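Side-chain contacts in fanconi-associated nuclease 1 homolog (PDB 5Y7Q), which belongs to the Fanconi-associated nuclease 1 family, carries a VRR-NUC domain and is bound to DNA in this crystal structure: residues D549-D553 and N554-W558; R304-H308 and P309-L313; F211-D215 and L216-R220. One frame throughout, in Å; residues are numbered along the deposited sequence.

Contact 1. Residues D549-D553 and N554-W558; sequences DRLQD and NQLRW. With nucleotides of chain D; nucleotides of chain C.
Gln552 and Gln555 meet through the contact's one side-chain hydrogen bond between the segments: the backbone N of Gln552 donates to OE1 of Gln555 at 2.8 Å. The bond is nearly straight, 163° at the hydrogen, and the donor lies in the plane of the side-chain carbonyl. With its CG beside its own backbone N and the rest of the chain extended, Gln555 reaches back along the helix toward the start. Nearby, OD1 of Asn554 rests against CB of Gln552 and accepts a weak bond from the N of Gln555.

The first i to i+4 backbone bonds of the helix follow. The N of Arg557 donates to the O of Asp553 at 3.0 Å, while the bond from Leu556 N to Gln552 O, at 3.4 Å, is weak. These contacts mark the N-terminus of helix 553-564 in the VRR-NUC region. Gln552 is the N-cap and Gln555 the third helical residue, so the side-chain bond back to the N-cap N-H is one half of a capping box.

The van der Waals contacts are lighter. CB of Leu551 lies 4.3 Å from CG of Leu556, and one face of the Arg557 guanidinium lies over CA of Asn554, toward the rim of the group. The side chain of Asp553 points away from 554-558 overall and makes a salt bridge to Arg350, on helix 342-358.

DNA contacts come from the loop side. Bends at chi2 and chi3 lead Arg550 away from the helix, bringing NH2 within 3.0 Å of N7 of DG1 of chain D, which lies at the guanidinium edge; the hydrogen bond from NH2 to O6 of the same base is weak, at 3.4 Å. OE1 of Gln552 lies against the sugar of DC7 of chain C.

Contact 2. Residues R304-H308 and P309-L313; sequences RQSSH and PGARL
A type II beta turn from His308 to Ala311 links helix 296-304 to helix 311-321, with Gly310 standing at the N-cap of the second helix. Its defining bond runs from the N of Ala311 to the O of His308, 3.1 Å long and 154° at the hydrogen. The donor approaches from above the carbonyl plane rather than within it. The methyl CB of Ala311 points toward the incoming chain, 3.7 Å from the O of Ser306, so the first helical residue tucks its side chain against the connection.

The side-chain contact at the corner is between His308 and Pro309. CD of the proline lies over one face of the imidazole, 3.4 Å from the ring centroid and 17° off the normal, which identifies a CH-pi contact. The proline carbon is displaced somewhat toward the ring's rim. The ring is brought against the proline by chi1 of His308 (-171°), which sets CG opposite the backbone N and beside the carbonyl carbon, next to the following residue. The same ring meets Phe284 of helix 273-292 with the planes inclined.

Ahead of the corner, OG of Ser306 accepts from the N of His308 at 3.1 Å, an ST turn, and also hydrogen-bonds to the O of Val280. This buried hydroxyl therefore has two backbone partners: the bond to Val280 O ties the connection to helix 273-292, while the one from His308 N closes the ST turn.

The positive phi of Gly310, in the third position of the bend, together with proline in the second, is the classic signature of a type II turn, here placed directly at a helix N-terminus.

Contact 3. Residues F211-D215 and L216-R220; sequences FVLAD and LGIYR. With nucleotides of chain D; nucleotides of chain B.
Leu213 and Tyr219 form the tightly packed part of this contact. The O of Leu213 accepts from the N of Tyr219 at 3.0 Å along an almost straight path, 176° at the hydrogen, with the donor well above the carbonyl plane; a weak bond from the N of Ile218, at 2.9 Å, reaches the same oxygen. The two side chains then run alongside each other in one direction. CB of Leu213 lies over a face of the tyrosine ring, 4.0 Å from its centroid, a CH-pi contact, and CD2 of Leu213 is 3.6 Å from the ring atom CE2. O4 of DT12 of chain D covers the opposite face, so the phenol ring is held between protein and DNA.

Apolar branches continue this surface toward the duplex more loosely. CD1 of Leu213 and CD1 of Ile218 are 4.4 Å apart, and CG2 of Val212 is 4.0 Å from CD1 of Leu216, whose side chain lies alongside it. All four residues border DG10 of chain B, while CG2 of Ile218 approaches the sugar of DC13 of chain D.

The other side is looser. Asp215 and Gly217 are exposed in the assembly, and the bond from Gly217 N to Ala214 O is long and weak at 3.5 Å. CA of Ala214 also makes a CA-H...O contact with Tyr219 O, nearly straight at the hydrogen.

Gly217 leaves the helix with a positive phi of 80°. That, with the bonds from Ile218 N to Leu213 O and from Gly217 N to Ala214 O, both weak, is the pattern of a Schellman motif closing helix 209-215.

Along the chain the order is contact 3, contact 2, contact 1, and each lies at a helix end: contact 3 at the C-terminus of helix 209-215, contacts 2 and 1 at the N-termini of helices 311-321 and 553-564. Contacts 1 and 2 are neighbours, with centres 22 Å apart and nearest atoms about 7 Å apart. Both lean on helix 342-358, which offers Arg350 to contact 1 and Glu344 and Leu348 to contact 2. Contact 3 lies across the chain's centre, its own centre 38 and 39 Å from those of contacts 1 and 2. Contacts 1 and 3 thus touch DNA at widely separated places, and the nearest atom of contact 2 is about 8 Å from the nucleic acid.

Contact 1. Residues D549-D553 and N554-W558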
loop_
_atom_site.group_PDB
_atom_site.type_symbol
_atom_site.label_atom_id
_atom_site.label_comp_id
_atom_site.label_asym_id
_atom_site.label_seq_id
_atom_site.Cartn_x
_atom_site.Cartn_y
_atom_site.Cartn_z
ATOM N N ASP A 549 4.650 25.012 10.521
ATOM C CA ASP A 549 4.919 24.170 9.361
ATOM C C ASP A 549 6.327 24.455 8.857
ATOM O O ASP A 549 6.706 25.620 8.689
ATOM C CB ASP A 549 3.905 24.432 8.249
ATOM C CG ASP A 549 2.838 23.364 8.160
ATOM O OD1 ASP A 549 2.502 22.769 9.211
ATOM O OD2 ASP A 549 2.342 23.128 7.031
ATOM N N ARG A 550 7.099 23.399 8.619
ATOM C CA ARG A 550 8.444 23.534 8.081
ATOM C C ARG A 550 8.620 22.585 6.907
ATOM O O ARG A 550 7.798 21.695 6.659
ATOM C CB ARG A 550 9.517 23.274 9.145
ATOM C CG ARG A 550 9.597 24.347 10.209
ATOM C CD ARG A 550 9.577 23.733 11.600
ATOM N NE ARG A 550 10.895 23.264 12.024
ATOM C CZ ARG A 550 11.111 22.516 13.102
ATOM N NH1 ARG A 550 10.093 22.139 13.861
ATOM N NH2 ARG A 550 12.343 22.136 13.419
ATOM N N LEU A 551 9.713 22.806 6.179
ATOM C CA LEU A 551 9.990 22.091 4.943
ATOM C C LEU A 551 10.501 20.682 5.234
ATOM O O LEU A 551 11.506 20.508 5.931
ATOM C CB LEU A 551 11.011 22.874 4.114
ATOM C CG LEU A 551 10.501 24.194 3.516
ATOM C CD1 LEU A 551 11.595 25.002 2.807
ATOM C CD2 LEU A 551 9.348 23.937 2.556
ATOM N N GLN A 552 9.831 19.680 4.664
ATOM C CA GLN A 552 10.281 18.305 4.802
ATOM C C GLN A 552 11.592 18.115 4.029
ATOM O O GLN A 552 12.098 19.029 3.374
ATOM C CB GLN A 552 9.211 17.343 4.288
ATOM C CG GLN A 552 7.954 17.174 5.159
ATOM C CD GLN A 552 7.068 15.995 4.692
ATOM O OE1 GLN A 552 6.768 15.072 5.466
ATOM N NE2 GLN A 552 6.661 16.023 3.421
ATOM N N ASP A 553 12.149 16.902 4.094
ATOM C CA ASP A 553 13.403 16.625 3.399
ATOM C C ASP A 553 13.199 16.553 1.891
ATOM O O ASP A 553 13.930 17.198 1.120
ATOM C CB ASP A 553 14.004 15.320 3.914
ATOM C CG ASP A 553 14.508 15.432 5.332
ATOM O OD1 ASP A 553 15.145 14.467 5.818
ATOM O OD2 ASP A 553 14.278 16.496 5.954
ATOM N N ASN A 554 12.210 15.765 1.447
ATOM C CA ASN A 554 11.993 15.590 0.013
ATOM C C ASN A 554 11.635 16.912 -0.659
ATOM O O ASN A 554 12.147 17.222 -1.743
ATOM C CB ASN A 554 10.919 14.520 -0.247
ATOM C CG ASN A 554 9.593 14.797 0.469
ATOM O OD1 ASN A 554 9.529 15.546 1.439
ATOM N ND2 ASN A 554 8.534 14.173 -0.009
ATOM N N GLN A 555 10.769 17.708 -0.024
ATOM C CA GLN A 555 10.456 19.036 -0.549
ATOM C C GLN A 555 11.726 19.829 -0.798
ATOM O O GLN A 555 11.879 20.442 -1.857
ATOM C CB GLN A 555 9.540 19.788 0.414
ATOM C CG GLN A 555 8.191 19.123 0.628
ATOM C CD GLN A 555 7.352 19.820 1.675
ATOM O OE1 GLN A 555 7.836 20.160 2.761
ATOM N NE2 GLN A 555 6.091 20.046 1.354
ATOM N N LEU A 556 12.663 19.798 0.161
ATOM C CA LEU A 556 13.917 20.536 0.016
ATOM C C LEU A 556 14.727 20.036 -1.165
ATOM O O LEU A 556 15.345 20.833 -1.881
ATOM C CB LEU A 556 14.752 20.427 1.287
ATOM C CG LEU A 556 14.632 21.572 2.280
ATOM C CD1 LEU A 556 15.328 21.188 3.574
ATOM C CD2 LEU A 556 15.227 22.832 1.672
ATOM N N ARG A 557 14.776 18.717 -1.366
ATOM C CA ARG A 557 15.501 18.220 -2.529
ATOM C C ARG A 557 14.840 18.693 -3.815
ATOM O O ARG A 557 15.526 19.032 -4.785
ATOM C CB ARG A 557 15.604 16.698 -2.479
ATOM C CG ARG A 557 15.940 16.200 -1.086
ATOM C CD ARG A 557 16.412 14.744 -1.053
ATOM N NE ARG A 557 15.432 13.836 -0.463
ATOM C CZ ARG A 557 14.541 13.170 -1.182
ATOM N NH1 ARG A 557 14.527 13.331 -2.501
ATOM N NH2 ARG A 557 13.677 12.341 -0.597
ATOM N N TRP A 558 13.509 18.761 -3.836
ATOM C CA TRP A 558 12.861 19.226 -5.049
ATOM C C TRP A 558 13.088 20.716 -5.278
ATOM O O TRP A 558 13.241 21.154 -6.423
ATOM C CB TRP A 558 11.374 18.902 -5.028
ATOM C CG TRP A 558 11.026 18.512 -6.391
ATOM C CD1 TRP A 558 10.835 19.347 -7.463
ATOM C CD2 TRP A 558 10.931 17.180 -6.897
ATOM N NE1 TRP A 558 10.589 18.607 -8.601
ATOM C CE2 TRP A 558 10.646 17.276 -8.280
ATOM C CE3 TRP A 558 11.035 15.919 -6.316
ATOM C CZ2 TRP A 558 10.466 16.154 -9.081
ATOM C CZ3 TRP A 558 10.861 14.816 -7.111
ATOM C CH2 TRP A 558 10.580 14.936 -8.480
ATOM P P DG D 1 21.851 20.361 15.784
ATOM O OP1 DG D 1 22.775 19.528 16.590
ATOM O OP2 DG D 1 21.870 21.842 15.899
ATOM O "O5'" DG D 1 22.011 19.990 14.231
ATOM C "C5'" DG D 1 20.866 19.982 13.375
ATOM C "C4'" DG D 1 19.736 19.202 14.020
ATOM O "O4'" DG D 1 18.807 20.106 14.660
ATOM C "C3'" DG D 1 18.878 18.356 13.066
ATOM O "O3'" DG D 1 19.242 16.958 13.159
ATOM C "C2'" DG D 1 17.449 18.596 13.558
ATOM C "C1'" DG D 1 17.645 19.371 14.856
ATOM N N9 DG D 1 16.514 20.234 15.120
ATOM C C8 DG D 1 16.064 21.278 14.352
ATOM N N7 DG D 1 14.967 21.817 14.806
ATOM C C5 DG D 1 14.655 21.057 15.925
ATOM C C6 DG D 1 13.576 21.166 16.834
ATOM O O6 DG D 1 12.640 21.979 16.832
ATOM N N1 DG D 1 13.643 20.193 17.826
ATOM C C2 DG D 1 14.626 19.234 17.932
ATOM N N2 DG D 1 14.520 18.384 18.963
ATOM N N3 DG D 1 15.642 19.124 17.091
ATOM C C4 DG D 1 15.590 20.067 16.116
ATOM P P DC C 7 3.539 12.187 3.590
ATOM O OP1 DC C 7 4.341 13.063 2.699
ATOM O OP2 DC C 7 4.172 11.094 4.366
ATOM O "O5'" DC C 7 2.726 13.103 4.620
ATOM C "C5'" DC C 7 3.108 14.460 4.833
ATOM C "C4'" DC C 7 2.550 14.972 6.152
ATOM O "O4'" DC C 7 2.832 14.004 7.199
ATOM C "C3'" DC C 7 3.168 16.276 6.657
ATOM O "O3'" DC C 7 2.250 16.926 7.550
ATOM C "C2'" DC C 7 4.369 15.737 7.426
ATOM C "C1'" DC C 7 3.671 14.614 8.165
ATOM N N1 DC C 7 4.559 13.577 8.771
ATOM C C2 DC C 7 4.050 12.813 9.819
ATOM O O2 DC C 7 2.893 13.030 10.202
ATOM N N3 DC C 7 4.829 11.865 10.392
ATOM C C4 DC C 7 6.073 11.663 9.946
ATOM N N4 DC C 7 6.799 10.708 10.550
ATOM C C5 DC C 7 6.622 12.435 8.866
ATOM C C6 DC C 7 5.835 13.377 8.312
#

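Contact 2. Residues R304-H308 and P309-L313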
loop_
_atom_site.group_PDB
_atom_site.type_symbol
_atom_site.label_atom_id
_atom_site.label_comp_id
_atom_site.label_asym_id
_atom_site.label_seq_id
_atom_site.Cartn_x
_atom_site.Cartn_y
_atom_site.Cartn_z
ATOM N N ARG A 304 20.876 -2.696 10.200
ATOM C CA ARG A 304 22.096 -2.996 9.462
ATOM C C ARG A 304 21.964 -4.239 8.605
ATOM O O ARG A 304 22.604 -4.323 7.554
ATOM C CB ARG A 304 23.285 -3.123 10.408
ATOM C CG ARG A 304 23.981 -1.783 10.602
ATOM C CD ARG A 304 25.460 -1.882 10.435
ATOM N NE ARG A 304 26.093 -1.728 11.731
ATOM C CZ ARG A 304 27.405 -1.707 11.912
ATOM N NH1 ARG A 304 28.212 -1.835 10.857
ATOM N NH2 ARG A 304 27.901 -1.559 13.143
ATOM N N GLN A 305 21.134 -5.204 8.990
ATOM C CA GLN A 305 20.985 -6.368 8.112
ATOM C C GLN A 305 19.860 -6.206 7.084
ATOM O O GLN A 305 19.502 -7.177 6.416
ATOM C CB GLN A 305 20.821 -7.657 8.923
ATOM C CG GLN A 305 19.487 -7.911 9.523
ATOM C CD GLN A 305 19.599 -8.893 10.664
ATOM O OE1 GLN A 305 18.919 -9.929 10.678
ATOM N NE2 GLN A 305 20.476 -8.589 11.627
ATOM N N SER A 306 19.293 -5.014 6.951
ATOM C CA SER A 306 18.267 -4.735 5.956
ATOM C C SER A 306 18.791 -3.807 4.858
ATOM O O SER A 306 19.461 -2.802 5.141
ATOM C CB SER A 306 17.044 -4.108 6.626
ATOM O OG SER A 306 16.157 -3.593 5.655
ATOM N N SER A 307 18.483 -4.145 3.602
ATOM C CA SER A 307 18.794 -3.301 2.448
ATOM C C SER A 307 17.634 -2.383 2.074
ATOM O O SER A 307 17.678 -1.731 1.024
ATOM C CB SER A 307 19.210 -4.157 1.240
ATOM O OG SER A 307 18.158 -4.993 0.784
ATOM N N HIS A 308 16.591 -2.353 2.895
ATOM C CA HIS A 308 15.452 -1.472 2.677
ATOM C C HIS A 308 15.921 -0.026 2.495
ATOM O O HIS A 308 16.874 0.408 3.158
ATOM C CB HIS A 308 14.496 -1.584 3.869
ATOM C CG HIS A 308 13.183 -0.899 3.668
ATOM N ND1 HIS A 308 12.137 -1.485 2.991
ATOM C CD2 HIS A 308 12.744 0.320 4.061
ATOM C CE1 HIS A 308 11.111 -0.652 2.970
ATOM N NE2 HIS A 308 11.454 0.452 3.610
ATOM N N PRO A 309 15.290 0.745 1.616
ATOM C CA PRO A 309 15.773 2.112 1.367
ATOM C C PRO A 309 15.632 2.982 2.612
ATOM O O PRO A 309 14.588 2.997 3.266
ATOM C CB PRO A 309 14.877 2.592 0.219
ATOM C CG PRO A 309 13.645 1.779 0.359
ATOM C CD PRO A 309 14.098 0.427 0.817
ATOM N N GLY A 310 16.703 3.702 2.954
ATOM C CA GLY A 310 16.706 4.511 4.161
ATOM C C GLY A 310 17.097 3.788 5.439
ATOM O O GLY A 310 17.165 4.432 6.493
ATOM N N ALA A 311 17.389 2.480 5.375
ATOM C CA ALA A 311 17.736 1.711 6.565
ATOM C C ALA A 311 19.139 2.015 7.086
ATOM O O ALA A 311 19.334 2.121 8.300
ATOM C CB ALA A 311 17.604 0.213 6.280
ATOM N N ARG A 312 20.139 2.110 6.205
ATOM C CA ARG A 312 21.491 2.435 6.658
ATOM C C ARG A 312 21.500 3.700 7.509
ATOM O O ARG A 312 22.112 3.746 8.586
ATOM C CB ARG A 312 22.405 2.604 5.449
ATOM C CG ARG A 312 23.877 2.466 5.727
ATOM C CD ARG A 312 24.606 3.246 4.669
ATOM N NE ARG A 312 25.389 2.453 3.723
ATOM C CZ ARG A 312 25.674 2.831 2.476
ATOM N NH1 ARG A 312 25.226 3.979 1.989
ATOM N NH2 ARG A 312 26.398 2.042 1.698
ATOM N N LEU A 313 20.808 4.734 7.037
ATOM C CA LEU A 313 20.661 5.970 7.799
ATOM C C LEU A 313 20.090 5.701 9.183
ATOM O O LEU A 313 20.606 6.201 10.192
ATOM C CB LEU A 313 19.752 6.914 7.026
ATOM C CG LEU A 313 20.090 8.375 6.936
ATOM C CD1 LEU A 313 21.560 8.525 6.959
ATOM C CD2 LEU A 313 19.507 8.867 5.618
#

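Contact 3. Residues F211-D215 and L216-R220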
loop_
_atom_site.group_PDB
_atom_site.type_symbol
_atom_site.label_atom_id
_atom_site.label_comp_id
_atom_site.label_asym_id
_atom_site.label_seq_id
_atom_site.Cartn_x
_atom_site.Cartn_y
_atom_site.Cartn_z
ATOM N N PHE A 211 -13.287 -9.018 -8.908
ATOM C CA PHE A 211 -14.029 -9.433 -10.099
ATOM C C PHE A 211 -15.340 -8.677 -10.247
ATOM O O PHE A 211 -15.714 -8.286 -11.360
ATOM C CB PHE A 211 -14.296 -10.929 -10.060
ATOM C CG PHE A 211 -13.101 -11.746 -10.424
ATOM C CD1 PHE A 211 -12.917 -12.175 -11.731
ATOM C CD2 PHE A 211 -12.143 -12.057 -9.467
ATOM C CE1 PHE A 211 -11.810 -12.902 -12.078
ATOM C CE2 PHE A 211 -11.035 -12.790 -9.809
ATOM C CZ PHE A 211 -10.863 -13.215 -11.126
ATOM N N VAL A 212 -16.056 -8.463 -9.146
ATOM C CA VAL A 212 -17.346 -7.799 -9.280
ATOM C C VAL A 212 -17.164 -6.294 -9.426
ATOM O O VAL A 212 -17.867 -5.650 -10.211
ATOM C CB VAL A 212 -18.277 -8.173 -8.109
ATOM C CG1 VAL A 212 -17.755 -7.651 -6.805
ATOM C CG2 VAL A 212 -19.690 -7.658 -8.380
ATOM N N LEU A 213 -16.183 -5.712 -8.726
ATOM C CA LEU A 213 -15.969 -4.271 -8.839
ATOM C C LEU A 213 -15.465 -3.874 -10.234
ATOM O O LEU A 213 -15.824 -2.798 -10.749
ATOM C CB LEU A 213 -15.014 -3.805 -7.742
ATOM C CG LEU A 213 -15.590 -3.445 -6.369
ATOM C CD1 LEU A 213 -17.006 -3.968 -6.111
ATOM C CD2 LEU A 213 -14.665 -3.923 -5.288
ATOM N N ALA A 214 -14.667 -4.732 -10.876
ATOM C CA ALA A 214 -14.329 -4.482 -12.271
ATOM C C ALA A 214 -15.498 -4.769 -13.191
ATOM O O ALA A 214 -15.577 -4.177 -14.267
ATOM C CB ALA A 214 -13.125 -5.310 -12.698
ATOM N N ASP A 215 -16.402 -5.678 -12.820
ATOM C CA ASP A 215 -17.484 -6.003 -13.751
ATOM C C ASP A 215 -18.554 -4.921 -13.742
ATOM O O ASP A 215 -19.173 -4.639 -14.777
ATOM C CB ASP A 215 -18.077 -7.374 -13.414
ATOM C CG ASP A 215 -17.409 -8.520 -14.192
ATOM O OD1 ASP A 215 -16.237 -8.376 -14.613
ATOM O OD2 ASP A 215 -18.062 -9.575 -14.379
ATOM N N LEU A 216 -18.751 -4.304 -12.579
ATOM C CA LEU A 216 -19.631 -3.177 -12.321
ATOM C C LEU A 216 -19.065 -1.828 -12.776
ATOM O O LEU A 216 -19.783 -0.821 -12.752
ATOM C CB LEU A 216 -19.905 -3.133 -10.821
ATOM C CG LEU A 216 -20.884 -4.162 -10.285
ATOM C CD1 LEU A 216 -21.019 -3.940 -8.796
ATOM C CD2 LEU A 216 -22.216 -4.003 -10.987
ATOM N N GLY A 217 -17.795 -1.762 -13.148
ATOM C CA GLY A 217 -17.243 -0.493 -13.572
ATOM C C GLY A 217 -16.867 0.430 -12.448
ATOM O O GLY A 217 -16.669 1.623 -12.685
ATOM N N ILE A 218 -16.781 -0.079 -11.221
ATOM C CA ILE A 218 -16.299 0.734 -10.112
ATOM C C ILE A 218 -14.778 0.791 -10.115
ATOM O O ILE A 218 -14.184 1.822 -9.796
ATOM C CB ILE A 218 -16.859 0.187 -8.792
ATOM C CG1 ILE A 218 -18.369 0.400 -8.758
ATOM C CG2 ILE A 218 -16.221 0.869 -7.631
ATOM C CD1 ILE A 218 -19.145 -0.736 -8.143
ATOM N N TYR A 219 -14.136 -0.307 -10.480
ATOM C CA TYR A 219 -12.704 -0.377 -10.701
ATOM C C TYR A 219 -12.507 -0.645 -12.179
ATOM O O TYR A 219 -13.088 -1.594 -12.705
ATOM C CB TYR A 219 -12.080 -1.522 -9.902
ATOM C CG TYR A 219 -12.082 -1.379 -8.397
ATOM C CD1 TYR A 219 -12.483 -0.201 -7.781
ATOM C CD2 TYR A 219 -11.648 -2.435 -7.588
ATOM C CE1 TYR A 219 -12.466 -0.082 -6.400
ATOM C CE2 TYR A 219 -11.621 -2.328 -6.214
ATOM C CZ TYR A 219 -12.029 -1.151 -5.621
ATOM O OH TYR A 219 -11.997 -1.041 -4.246
ATOM N N ARG A 220 -11.716 0.174 -12.861
ATOM C CA ARG A 220 -11.463 -0.048 -14.283
ATOM C C ARG A 220 -9.964 -0.164 -14.486
ATOM O O ARG A 220 -9.232 0.810 -14.282
ATOM C CB ARG A 220 -12.055 1.061 -15.147
ATOM C CG ARG A 220 -13.560 1.237 -14.997
ATOM C CD ARG A 220 -14.175 2.074 -16.109
ATOM N NE ARG A 220 -13.543 1.825 -17.402
ATOM C CZ ARG A 220 -12.792 2.729 -18.029
ATOM N NH1 ARG A 220 -12.618 3.918 -17.474
ATOM N NH2 ARG A 220 -12.227 2.456 -19.205
ATOM P P DT D 12 -9.066 -1.178 0.698
ATOM O OP1 DT D 12 -9.142 -1.386 2.166
ATOM O OP2 DT D 12 -9.779 -2.117 -0.201
ATOM O "O5'" DT D 12 -9.547 0.323 0.348
ATOM C "C5'" DT D 12 -9.928 0.689 -1.006
ATOM C "C4'" DT D 12 -10.056 2.210 -1.166
ATOM O "O4'" DT D 12 -8.889 2.739 -1.877
ATOM C "C3'" DT D 12 -11.264 2.685 -1.983
ATOM O "O3'" DT D 12 -12.331 3.022 -1.118
ATOM C "C2'" DT D 12 -10.705 3.912 -2.688
ATOM C "C1'" DT D 12 -9.323 3.408 -3.042
ATOM N N1 DT D 12 -9.321 2.408 -4.149
ATOM C C2 DT D 12 -10.043 2.641 -5.314
ATOM O O2 DT D 12 -10.700 3.647 -5.525
ATOM N N3 DT D 12 -9.956 1.640 -6.242
ATOM C C4 DT D 12 -9.249 0.456 -6.132
ATOM O O4 DT D 12 -9.234 -0.384 -7.022
ATOM C C5 DT D 12 -8.537 0.283 -4.900
ATOM C C6 DT D 12 -8.590 1.246 -3.985
ATOM P P DG B 10 -25.544 -10.210 -3.949
ATOM O OP1 DG B 10 -26.935 -10.681 -4.119
ATOM O OP2 DG B 10 -24.410 -11.126 -3.757
ATOM O "O5'" DG B 10 -25.292 -9.266 -5.202
ATOM C "C5'" DG B 10 -26.221 -8.229 -5.472
ATOM C "C4'" DG B 10 -25.580 -7.168 -6.310
ATOM O "O4'" DG B 10 -24.600 -6.480 -5.509
ATOM C "C3'" DG B 10 -24.846 -7.713 -7.530
ATOM O "O3'" DG B 10 -25.395 -7.175 -8.709
ATOM C "C2'" DG B 10 -23.393 -7.277 -7.348
ATOM C "C1'" DG B 10 -23.477 -6.190 -6.293
ATOM N N9 DG B 10 -22.311 -6.184 -5.441
ATOM C C8 DG B 10 -21.676 -7.277 -4.898
ATOM N N7 DG B 10 -20.638 -6.971 -4.175
ATOM C C5 DG B 10 -20.574 -5.583 -4.255
ATOM C C6 DG B 10 -19.654 -4.673 -3.676
ATOM O O6 DG B 10 -18.670 -4.926 -2.953
ATOM N N1 DG B 10 -19.958 -3.348 -4.023
ATOM C C2 DG B 10 -21.017 -2.962 -4.830
ATOM N N2 DG B 10 -21.162 -1.651 -5.053
ATOM N N3 DG B 10 -21.881 -3.802 -5.367
ATOM C C4 DG B 10 -21.599 -5.091 -5.042
ATOM P P DC D 13 -13.615 3.828 -1.659
ATOM O OP1 DC D 13 -13.257 5.265 -1.746
ATOM O OP2 DC D 13 -14.703 3.435 -0.732
ATOM O "O5'" DC D 13 -13.894 3.233 -3.144
ATOM C "C5'" DC D 13 -14.311 4.112 -4.238
ATOM C "C4'" DC D 13 -15.807 3.986 -4.556
ATOM O "O4'" DC D 13 -16.092 2.626 -4.892
ATOM C "C3'" DC D 13 -16.748 4.345 -3.410
ATOM O "O3'" DC D 13 -17.342 5.611 -3.611
ATOM C "C2'" DC D 13 -17.826 3.257 -3.394
ATOM C "C1'" DC D 13 -17.334 2.211 -4.360
ATOM N N1 DC D 13 -17.145 0.874 -3.753
ATOM C C2 DC D 13 -18.159 -0.084 -3.859
ATOM O O2 DC D 13 -19.213 0.224 -4.433
ATOM N N3 DC D 13 -17.956 -1.317 -3.320
ATOM C C4 DC D 13 -16.803 -1.594 -2.712
ATOM N N4 DC D 13 -16.639 -2.808 -2.212
ATOM C C5 DC D 13 -15.761 -0.633 -2.602
ATOM C C6 DC D 13 -15.969 0.575 -3.138
#